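Local coordinates for 2-c-methyl-d-erythritol 4-phosphate cytidylyltransferase (Streptococcus pneumoniae, PDB 2VSI), which transfers the cytidylyl group of CTP to D-ribitol 5-phosphate, making the CDP-activated ribitol used for teichoic acid precursors, at the interface of chains A and B. Coordinates in Å, arbitrary orientation; residue numbers count along the deposited sequence, not the author numbering. Chains: chain A/B, 2-c-methyl-d-erythritol 4-phosphate cytidylyltransferase.

The interface of chains A and B. Residues chain A 138, 140, 168, 196, 210; chain B 146, 148, 156, 159.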
# COMPACT_ATOMS: atom_id res chain seq x y z
N ASP A 138 -7.73 10.07 13.62
CA ASP A 138 -6.82 9.35 12.73
C ASP A 138 -6.80 10.03 11.37
O ASP A 138 -7.85 10.43 10.87
CB ASP A 138 -7.23 7.88 12.58
CG ASP A 138 -6.03 6.95 12.30
OD1 ASP A 138 -4.89 7.44 12.18
OD2 ASP A 138 -6.24 5.71 12.21
N VAL A 140 -6.37 9.57 7.54
CA VAL A 140 -6.49 8.46 6.58
C VAL A 140 -6.87 8.89 5.16
O VAL A 140 -7.39 9.98 4.95
CB VAL A 140 -7.52 7.40 7.06
CG1 VAL A 140 -7.01 6.67 8.31
CG2 VAL A 140 -8.90 8.03 7.30
N GLY A 168 -4.07 4.10 6.31
CA GLY A 168 -3.82 4.88 7.51
C GLY A 168 -2.50 5.59 7.45
O GLY A 168 -1.47 4.99 7.16
N ASP A 196 -0.35 0.05 16.90
CA ASP A 196 -0.93 1.29 16.40
C ASP A 196 -1.54 2.06 17.55
O ASP A 196 -2.20 1.49 18.41
CB ASP A 196 -2.02 1.00 15.36
CG ASP A 196 -2.53 2.26 14.67
OD1 ASP A 196 -1.90 2.67 13.67
OD2 ASP A 196 -3.54 2.84 15.13
N LEU A 210 -12.14 10.44 11.64
CA LEU A 210 -11.17 10.43 10.56
C LEU A 210 -10.85 11.85 10.07
O LEU A 210 -11.74 12.67 9.88
CB LEU A 210 -11.70 9.61 9.38
CG LEU A 210 -12.34 8.25 9.63
CD1 LEU A 210 -13.08 7.77 8.39
CD2 LEU A 210 -11.30 7.23 10.07
N THR B 146 -0.84 0.54 7.60
CA THR B 146 -1.93 0.22 8.52
C THR B 146 -3.22 0.42 7.74
O THR B 146 -3.46 1.49 7.17
CB THR B 146 -1.89 1.14 9.77
OG1 THR B 146 -0.80 0.74 10.61
CG2 THR B 146 -3.19 1.06 10.56
N VAL B 148 -7.23 0.77 7.81
CA VAL B 148 -8.25 1.23 8.75
C VAL B 148 -9.62 1.03 8.13
O VAL B 148 -9.89 1.49 7.02
CB VAL B 148 -8.05 2.73 9.09
CG1 VAL B 148 -9.13 3.22 10.04
CG2 VAL B 148 -6.66 2.97 9.69
N ILE B 156 -13.98 5.31 12.96
CA ILE B 156 -13.49 3.95 12.72
C ILE B 156 -14.38 2.84 13.31
O ILE B 156 -14.86 2.97 14.43
CB ILE B 156 -12.06 3.79 13.30
CG1 ILE B 156 -11.13 4.84 12.71
CG2 ILE B 156 -11.53 2.36 13.11
CD1 ILE B 156 -9.74 4.88 13.31
N ILE B 159 -9.60 -1.62 13.14
CA ILE B 159 -8.23 -1.65 12.63
C ILE B 159 -7.73 -3.09 12.67
O ILE B 159 -7.27 -3.56 13.71
CB ILE B 159 -7.25 -0.71 13.38
CG1 ILE B 159 -7.76 0.74 13.38
CG2 ILE B 159 -5.84 -0.78 12.74
CD1 ILE B 159 -6.93 1.69 14.19
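The backbone N of A:Gly168 donates a hydrogen bond to the carbonyl O of B:Thr146 at 2.8 Å. The amide meets the carbonyl nearly head-on, with a C=O...N angle of 170°. The bond belongs to a two-fold interface of this IspD/TarI-family cytidylyltransferase. B:Thr146 to B:Ile159 belong to the extended arm usual in this family. It lies against strands 136-142, 165-169 and 208-212 of chain A. Each contact recurs with the chains exchanged. The symmetry fits a homodimer, though the coordinates alone do not prove one in solution.

B:Val148 presents its CG2 methyl to chain A. CG2 of B:Val148 lies 3.7 Å from the carboxylate OD2 of A:Asp138, and the two side chains approach from opposite directions. B:Val148 CG2 also touches CG1 of A:Val140 at 4.0 Å, and these side chains cross at about a right angle. At chi1 178°, CG2 lies opposite the carbonyl carbon, turned toward both partners.

B:Ile156 uses its longer branch. Its CG1 packs on CD2 of A:Leu210 at 3.6 Å, the side chains meeting at a slant. B:Ile156 CD1 sits 4.0 Å from CB of A:Asp138, almost perpendicularly, and also neighbours OD2.

OD1 of A:Asp196 lies 3.7 Å from the methyl CG2 of B:Thr146. The hydroxyl OG1 of B:Thr146 stands 3.8 Å from A:Asp196 OD1, too far for a hydrogen bond. A:Asp196 OD2 lies 3.7 Å from CD1 of B:Ile159. The extended A:Asp196 side chain (chi1 -172°) directs the carboxylate to this pair.

Further out, strand 136-142 puts A:Asp138 and A:Val140 on one face toward B:Val148. B:Thr146 directly precedes strand 147-149. A:Asp196 precedes helix 197-203, whose N-terminal end may help stabilise its charge.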